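F420-dependent methylenetetrahydromethanopterin dehydrogenase (Methanopyrus kandleri, PDB 1QV9) catalyses the reversible reduction of methenyl-tetrahydromethanopterin to methylene-tetrahydromethanopterin with reduced coenzyme F420, a step of methanogenesis from carbon dioxide. Local coordinates at residues Pro93-Gly98 / Glu159-Leu164; Pro65-Tyr70 / Glu166-Asp171. All blocks are in the same frame, centred on the assembly; numbering follows the deposited sequence.

Contact 1: residues Pro93-Gly98 / Glu159-Leu164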
ATOM      1  N   PRO A  93      39.698 -15.310  22.918  1.00 18.57           N
ATOM      2  CA  PRO A  93      39.146 -13.946  22.752  1.00 19.60           C
ATOM      3  C   PRO A  93      37.659 -14.141  22.498  1.00 19.61           C
ATOM      4  O   PRO A  93      37.278 -15.013  21.707  1.00 17.46           O
ATOM      5  CB  PRO A  93      39.867 -13.428  21.521  1.00 19.72           C
ATOM      6  CG  PRO A  93      41.233 -14.090  21.651  1.00 20.76           C
ATOM      7  CD  PRO A  93      40.830 -15.532  21.998  1.00 17.24           C
ATOM      8  N   ALA A  94      36.829 -13.343  23.160  1.00 18.54           N
ATOM      9  CA  ALA A  94      35.375 -13.511  23.035  1.00 18.04           C
ATOM     10  C   ALA A  94      34.630 -12.193  22.875  1.00 18.06           C
ATOM     11  O   ALA A  94      35.064 -11.143  23.382  1.00 18.43           O
ATOM     12  CB  ALA A  94      34.853 -14.256  24.275  1.00 19.82           C
ATOM     13  N   VAL A  95      33.468 -12.278  22.229  1.00 14.65           N
ATOM     14  CA  VAL A  95      32.613 -11.134  21.955  1.00 14.01           C
ATOM     15  C   VAL A  95      31.202 -11.492  22.360  1.00 18.34           C
ATOM     16  O   VAL A  95      30.751 -12.618  22.098  1.00 17.23           O
ATOM     17  CB  VAL A  95      32.589 -10.806  20.429  1.00 17.75           C
ATOM     18  CG1 VAL A  95      31.623  -9.617  20.141  1.00 16.11           C
ATOM     19  CG2 VAL A  95      34.011 -10.488  19.944  1.00 17.52           C
ATOM     20  N   ILE A  96      30.528 -10.562  23.020  1.00 16.28           N
ATOM     21  CA  ILE A  96      29.153 -10.743  23.446  1.00 16.02           C
ATOM     22  C   ILE A  96      28.235  -9.940  22.526  1.00 16.32           C
ATOM     23  O   ILE A  96      28.424  -8.731  22.361  1.00 16.47           O
ATOM     24  CB  ILE A  96      28.956 -10.203  24.911  1.00 13.60           C
ATOM     25  CG1 ILE A  96      29.921 -10.893  25.885  1.00 15.99           C
ATOM     26  CG2 ILE A  96      27.533 -10.426  25.393  1.00 19.64           C
ATOM     27  CD1 ILE A  96      29.823 -12.398  25.919  1.00 16.59           C
ATOM     28  N   ILE A  97      27.238 -10.597  21.935  1.00 15.20           N
ATOM     29  CA  ILE A  97      26.250  -9.899  21.109  1.00 14.80           C
ATOM     30  C   ILE A  97      25.024  -9.834  21.983  1.00 17.97           C
ATOM     31  O   ILE A  97      24.578 -10.862  22.489  1.00 18.15           O
ATOM     32  CB  ILE A  97      25.934 -10.705  19.795  1.00 16.22           C
ATOM     33  CG1 ILE A  97      27.127 -10.671  18.811  1.00 23.76           C
ATOM     34  CG2 ILE A  97      24.630 -10.201  19.193  1.00 24.94           C
ATOM     35  CD1 ILE A  97      28.040  -9.496  18.879  1.00 28.94           C
ATOM     36  N   GLY A  98      24.496  -8.626  22.181  1.00 15.34           N
ATOM     37  CA  GLY A  98      23.326  -8.423  23.016  1.00 14.74           C
ATOM     38  C   GLY A  98      22.450  -7.269  22.580  1.00 15.60           C
ATOM     39  O   GLY A  98      22.643  -6.732  21.508  1.00 16.45           O
ATOM     40  N   GLU A 159      30.796  -6.074   9.113  1.00 16.62           N
ATOM     41  CA  GLU A 159      32.118  -5.418   9.058  1.00 18.55           C
ATOM     42  C   GLU A 159      32.951  -5.670  10.284  1.00 21.17           C
ATOM     43  O   GLU A 159      34.162  -5.941  10.194  1.00 21.80           O
ATOM     44  CB  GLU A 159      31.966  -3.915   8.859  1.00 23.82           C
ATOM     45  CG  GLU A 159      31.514  -3.485   7.498  1.00 31.95           C
ATOM     46  CD  GLU A 159      31.424  -1.960   7.406  1.00 33.05           C
ATOM     47  OE1 GLU A 159      31.650  -1.270   8.439  1.00 38.81           O
ATOM     48  OE2 GLU A 159      31.127  -1.464   6.309  1.00 39.71           O
ATOM     49  N   ALA A 160      32.326  -5.575  11.450  1.00 16.78           N
ATOM     50  CA  ALA A 160      33.066  -5.792  12.681  1.00 16.57           C
ATOM     51  C   ALA A 160      33.674  -7.193  12.740  1.00 18.65           C
ATOM     52  O   ALA A 160      34.825  -7.378  13.165  1.00 21.41           O
ATOM     53  CB  ALA A 160      32.169  -5.571  13.894  1.00 18.32           C
ATOM     54  N   PHE A 161      32.903  -8.201  12.335  1.00 18.53           N
ATOM     55  CA  PHE A 161      33.427  -9.556  12.363  1.00 17.73           C
ATOM     56  C   PHE A 161      34.403  -9.822  11.252  1.00 18.65           C
ATOM     57  O   PHE A 161      35.348 -10.578  11.461  1.00 20.86           O
ATOM     58  CB  PHE A 161      32.270 -10.588  12.354  1.00 18.54           C
ATOM     59  CG  PHE A 161      31.693 -10.828  13.708  1.00 20.50           C
ATOM     60  CD1 PHE A 161      30.399 -10.447  13.995  1.00 23.82           C
ATOM     61  CD2 PHE A 161      32.480 -11.358  14.722  1.00 23.02           C
ATOM     62  CE1 PHE A 161      29.875 -10.577  15.292  1.00 26.62           C
ATOM     63  CE2 PHE A 161      31.981 -11.488  16.012  1.00 25.05           C
ATOM     64  CZ  PHE A 161      30.668 -11.096  16.302  1.00 25.96           C
ATOM     65  N   ASP A 162      34.218  -9.205  10.090  1.00 18.61           N
ATOM     66  CA  ASP A 162      35.168  -9.413   8.997  1.00 18.76           C
ATOM     67  C   ASP A 162      36.551  -8.860   9.416  1.00 22.07           C
ATOM     68  O   ASP A 162      37.573  -9.468   9.093  1.00 19.90           O
ATOM     69  CB  ASP A 162      34.659  -8.757   7.723  1.00 22.56           C
ATOM     70  CG  ASP A 162      33.710  -9.687   6.924  1.00 23.89           C
ATOM     71  OD1 ASP A 162      32.916  -9.177   6.110  1.00 29.93           O
ATOM     72  OD2 ASP A 162      33.801 -10.929   7.098  1.00 31.86           O
ATOM     73  N   GLU A 163      36.570  -7.739  10.135  1.00 20.36           N
ATOM     74  CA  GLU A 163      37.828  -7.154  10.628  1.00 21.31           C
ATOM     75  C   GLU A 163      38.497  -8.124  11.624  1.00 25.29           C
ATOM     76  O   GLU A 163      39.713  -8.370  11.579  1.00 23.42           O
ATOM     77  CB  GLU A 163      37.540  -5.815  11.316  1.00 25.35           C
ATOM     78  CG  GLU A 163      38.775  -5.113  11.909  1.00 37.46           C
ATOM     79  CD  GLU A 163      38.406  -3.923  12.802  1.00 42.05           C
ATOM     80  OE1 GLU A 163      37.677  -3.021  12.334  1.00 47.62           O
ATOM     81  OE2 GLU A 163      38.847  -3.887  13.974  1.00 48.64           O
ATOM     82  N   LEU A 164      37.711  -8.693  12.534  1.00 20.60           N
ATOM     83  CA  LEU A 164      38.240  -9.634  13.514  1.00 20.51           C
ATOM     84  C   LEU A 164      38.772 -10.908  12.823  1.00 22.72           C
ATOM     85  O   LEU A 164      39.797 -11.478  13.238  1.00 22.79           O
ATOM     86  CB  LEU A 164      37.129  -9.983  14.512  1.00 25.89           C
ATOM     87  CG  LEU A 164      37.556 -10.518  15.877  1.00 30.16           C
ATOM     88  CD1 LEU A 164      38.413  -9.482  16.621  1.00 27.43           C
ATOM     89  CD2 LEU A 164      36.292 -10.867  16.677  1.00 26.95           C
TER

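Contact 2: residues Pro65-Tyr70 / Glu166-Asp171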
ATOM      1  N   PRO A  65      39.514 -22.573  18.131  1.00 20.42           N
ATOM      2  CA  PRO A  65      38.978 -21.340  17.554  1.00 19.23           C
ATOM      3  C   PRO A  65      39.865 -20.122  17.839  1.00 18.36           C
ATOM      4  O   PRO A  65      40.549 -20.070  18.863  1.00 20.16           O
ATOM      5  CB  PRO A  65      37.630 -21.192  18.248  1.00 20.85           C
ATOM      6  CG  PRO A  65      37.853 -21.798  19.578  1.00 20.64           C
ATOM      7  CD  PRO A  65      38.693 -23.030  19.265  1.00 22.13           C
ATOM      8  N   ASP A  66      39.831 -19.161  16.913  1.00 17.15           N
ATOM      9  CA  ASP A  66      40.565 -17.908  17.080  1.00 17.51           C
ATOM     10  C   ASP A  66      39.747 -16.990  17.993  1.00 20.22           C
ATOM     11  O   ASP A  66      40.285 -16.173  18.710  1.00 19.60           O
ATOM     12  CB  ASP A  66      40.795 -17.312  15.707  1.00 20.56           C
ATOM     13  CG  ASP A  66      41.669 -18.201  14.860  1.00 24.32           C
ATOM     14  OD1 ASP A  66      41.277 -18.542  13.721  1.00 23.40           O
ATOM     15  OD2 ASP A  66      42.769 -18.572  15.353  1.00 26.57           O
ATOM     16  N   PHE A  67      38.424 -17.134  17.961  1.00 17.08           N
ATOM     17  CA  PHE A  67      37.580 -16.348  18.857  1.00 14.43           C
ATOM     18  C   PHE A  67      36.248 -17.074  19.032  1.00 16.13           C
ATOM     19  O   PHE A  67      35.926 -17.985  18.255  1.00 16.77           O
ATOM     20  CB  PHE A  67      37.359 -14.895  18.357  1.00 17.26           C
ATOM     21  CG  PHE A  67      36.699 -14.770  16.995  1.00 17.48           C
ATOM     22  CD1 PHE A  67      35.325 -14.603  16.874  1.00 18.52           C
ATOM     23  CD2 PHE A  67      37.456 -14.749  15.836  1.00 17.98           C
ATOM     24  CE1 PHE A  67      34.720 -14.410  15.652  1.00 17.45           C
ATOM     25  CE2 PHE A  67      36.860 -14.556  14.582  1.00 19.38           C
ATOM     26  CZ  PHE A  67      35.472 -14.383  14.480  1.00 20.07           C
ATOM     27  N   ILE A  68      35.541 -16.713  20.098  1.00 15.04           N
ATOM     28  CA  ILE A  68      34.229 -17.291  20.438  1.00 16.21           C
ATOM     29  C   ILE A  68      33.235 -16.147  20.589  1.00 19.47           C
ATOM     30  O   ILE A  68      33.582 -15.092  21.117  1.00 19.33           O
ATOM     31  CB  ILE A  68      34.317 -18.079  21.735  1.00 16.57           C
ATOM     32  CG1 ILE A  68      35.278 -19.248  21.522  1.00 16.39           C
ATOM     33  CG2 ILE A  68      32.929 -18.622  22.139  1.00 18.34           C
ATOM     34  CD1 ILE A  68      35.539 -20.121  22.726  1.00 17.59           C
ATOM     35  N   VAL A  69      32.010 -16.342  20.101  1.00 14.48           N
ATOM     36  CA  VAL A  69      30.983 -15.321  20.182  1.00 16.42           C
ATOM     37  C   VAL A  69      29.807 -15.889  20.932  1.00 18.44           C
ATOM     38  O   VAL A  69      29.399 -17.019  20.692  1.00 19.85           O
ATOM     39  CB  VAL A  69      30.499 -14.869  18.759  1.00 16.78           C
ATOM     40  CG1 VAL A  69      29.473 -13.749  18.893  1.00 18.82           C
ATOM     41  CG2 VAL A  69      31.684 -14.445  17.901  1.00 18.78           C
ATOM     42  N   TYR A  70      29.297 -15.148  21.902  1.00 15.70           N
ATOM     43  CA  TYR A  70      28.091 -15.579  22.620  1.00 16.63           C
ATOM     44  C   TYR A  70      27.035 -14.543  22.261  1.00 16.54           C
ATOM     45  O   TYR A  70      27.264 -13.343  22.420  1.00 17.25           O
ATOM     46  CB  TYR A  70      28.310 -15.581  24.124  1.00 16.55           C
ATOM     47  CG  TYR A  70      27.031 -15.806  24.902  1.00 15.39           C
ATOM     48  CD1 TYR A  70      26.186 -14.740  25.252  1.00 19.65           C
ATOM     49  CD2 TYR A  70      26.620 -17.111  25.216  1.00 15.91           C
ATOM     50  CE1 TYR A  70      24.948 -14.963  25.891  1.00 18.98           C
ATOM     51  CE2 TYR A  70      25.387 -17.334  25.859  1.00 19.50           C
ATOM     52  CZ  TYR A  70      24.569 -16.270  26.188  1.00 21.76           C
ATOM     53  OH  TYR A  70      23.381 -16.501  26.883  1.00 22.63           O
ATOM     54  N   GLU A 166      40.084 -11.032   9.874  1.00 23.98           N
ATOM     55  CA  GLU A 166      41.386 -10.775   9.263  1.00 27.57           C
ATOM     56  C   GLU A 166      42.501 -10.879  10.308  1.00 27.85           C
ATOM     57  O   GLU A 166      43.579 -11.425  10.018  1.00 29.53           O
ATOM     58  CB  GLU A 166      41.385  -9.428   8.543  1.00 27.66           C
ATOM     59  CG  GLU A 166      40.622  -9.511   7.220  1.00 34.16           C
ATOM     60  CD  GLU A 166      41.096 -10.669   6.331  1.00 40.59           C
ATOM     61  OE1 GLU A 166      42.280 -10.652   5.903  1.00 40.81           O
ATOM     62  OE2 GLU A 166      40.296 -11.599   6.054  1.00 35.25           O
ATOM     63  N   LYS A 167      42.247 -10.380  11.517  1.00 24.28           N
ATOM     64  CA  LYS A 167      43.227 -10.478  12.603  1.00 26.02           C
ATOM     65  C   LYS A 167      43.411 -11.920  13.112  1.00 28.51           C
ATOM     66  O   LYS A 167      44.503 -12.327  13.536  1.00 29.81           O
ATOM     67  CB  LYS A 167      42.790  -9.597  13.760  1.00 23.72           C
ATOM     68  CG  LYS A 167      42.703  -8.161  13.334  1.00 26.30           C
ATOM     69  CD  LYS A 167      42.300  -7.260  14.460  1.00 25.48           C
ATOM     70  CE  LYS A 167      42.288  -5.808  13.962  1.00 31.29           C
ATOM     71  NZ  LYS A 167      41.732  -4.849  14.962  1.00 38.14           N
ATOM     72  N   ALA A 168      42.325 -12.681  13.119  1.00 26.31           N
ATOM     73  CA  ALA A 168      42.361 -14.076  13.554  1.00 27.05           C
ATOM     74  C   ALA A 168      43.327 -14.860  12.659  1.00 31.07           C
ATOM     75  O   ALA A 168      44.038 -15.762  13.131  1.00 32.17           O
ATOM     76  CB  ALA A 168      40.954 -14.683  13.462  1.00 25.81           C
ATOM     77  N   LYS A 169      43.361 -14.510  11.375  1.00 30.56           N
ATOM     78  CA  LYS A 169      44.217 -15.206  10.420  1.00 32.96           C
ATOM     79  C   LYS A 169      45.685 -15.067  10.740  1.00 35.35           C
ATOM     80  O   LYS A 169      46.485 -15.940  10.401  1.00 35.62           O
ATOM     81  CB  LYS A 169      43.960 -14.703   9.010  1.00 32.47           C
ATOM     82  CG  LYS A 169      42.640 -15.184   8.452  1.00 31.53           C
ATOM     83  CD  LYS A 169      42.444 -14.575   7.103  1.00 36.03           C
ATOM     84  CE  LYS A 169      41.057 -14.803   6.591  1.00 35.32           C
ATOM     85  NZ  LYS A 169      40.961 -14.190   5.241  1.00 30.14           N
ATOM     86  N   GLU A 170      46.028 -13.968  11.398  1.00 35.66           N
ATOM     87  CA  GLU A 170      47.402 -13.694  11.803  1.00 36.27           C
ATOM     88  C   GLU A 170      47.623 -14.052  13.283  1.00 37.02           C
ATOM     89  O   GLU A 170      48.697 -13.795  13.820  1.00 36.05           O
ATOM     90  CB  GLU A 170      47.711 -12.206  11.597  1.00 35.90           C
ATOM     91  CG  GLU A 170      47.319 -11.658  10.241  1.00 45.29           C
ATOM     92  CD  GLU A 170      47.871 -12.486   9.094  1.00 51.17           C
ATOM     93  OE1 GLU A 170      49.074 -12.825   9.141  1.00 57.14           O
ATOM     94  OE2 GLU A 170      47.116 -12.793   8.142  1.00 55.38           O
ATOM     95  N   ASP A 171      46.626 -14.672  13.922  1.00 32.19           N
ATOM     96  CA  ASP A 171      46.692 -15.013  15.346  1.00 36.13           C
ATOM     97  C   ASP A 171      47.104 -13.758  16.127  1.00 35.25           C
ATOM     98  O   ASP A 171      47.900 -13.810  17.077  1.00 36.52           O
ATOM     99  CB  ASP A 171      47.697 -16.149  15.626  1.00 37.30           C
ATOM    100  CG  ASP A 171      47.625 -16.663  17.068  1.00 40.08           C
ATOM    101  OD1 ASP A 171      48.611 -17.282  17.526  1.00 43.59           O
ATOM    102  OD2 ASP A 171      46.592 -16.469  17.757  1.00 33.42           O
TER
HETATM  103  O   HOH W   1      44.244 -17.878  17.383  1.00 37.36           O
HETATM  104  O   HOH W   2      45.231 -18.474  13.385  1.00 49.58           O

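Contact 1: residues Pro93-Gly98 / Glu159-Leu164
The far end of the Phe161 ring comes up to Val95 and Ile97. These three residues bury most of the surface in this contact. The ring atom Phe161 CZ lies 4.0 Å from Ile97 CD1. That methyl sits at the ring edge, near the ring plane, and the two side chains come from opposite directions. Val95 CG1 approaches the same Phe161 CZ obliquely, at 4.2 Å. Val95 divides its two methyls between two partners. CG1 is anti to the backbone N (chi1 178°) and goes to Phe161, while Val95 CG2 lies 4.0 Å from Leu164 CD2. Val95 and Leu164 pass alongside each other in opposite directions. All four side chains are buried and the contact between them is purely apolar. Ile117 on the neighbouring strand touches both Ile97 and Phe161. On the other side of strand 94-99, Ala94 and Ile96 point away from this helix and pack on helix 78-88. Strand 94-98 and helix 159-164 run almost exactly antiparallel, at 173°, with their axes 12.1 Å apart. Side chains from both segments fill the space between the backbones. This is the layered packing of an alpha/beta domain, in which alternate residues of a central strand of the parallel sheet face helices on its two sides.

Contact 2: residues Pro65-Tyr70 / Glu166-Asp171
Asp66 and Ala168 meet through their beta carbons, with Asp66 CB 3.5 Å from Ala168 CB. Both CB atoms point toward the opposite segment. The same alanine methyl lies at the edge of the Phe67 ring, near its plane, with Phe67 CD2 4.2 Å from Ala168 CB. Ala168 is therefore shared by an aliphatic carbon and a ring edge. With CG anti to the carbonyl carbon (chi1 -64°), the Asp66 carboxylate lies beside the Ala168 backbone, Asp66 CG 3.8 Å from Ala168 O. Asp66 OD2 accepts a hydrogen bond from a water oxygen 2.6 Å away. That water oxygen also donates to Asp171 OD2, at 2.8 Å, and so links two carboxylates whose like charges probably still repel. The other oxygen, Asp66 OD1, accepts from Lys5 N. Asp171, with its positive phi, takes the C-prime position of the Schellman motif that closes the helix. Asp171 N donates a backbone hydrogen bond to Ala168 O at 2.9 Å. The contact thus places the last turn of helix 153-169 against the start of strand 67-71. Phe67 also packs on Phe161, Leu164 and Ile165 of that helix and on Ala6 of strand 4-10, while Ile68 packs on helix 78-88.

Contacts 1 and 2 have centres about 9 Å apart and share helix 153-169. Contact 1 uses an earlier part of that helix, and contact 2 uses its last turn and the residues after it. Their strands, 94-99 and 67-71, are parallel neighbours in the central sheet. Probable backbone hydrogen bonds join them: Ile97 N to Tyr70 O at 2.8 Å and Ile68 N to Pro93 O at 2.9 Å. Along the chain the order is 65-70, 93-98, 159-164, 166-171, so both segments of contact 1 fall between those of contact 2. One helix thus packs against two adjacent strands, as part of the helical layer on one side of the sheet in the alpha/beta domain.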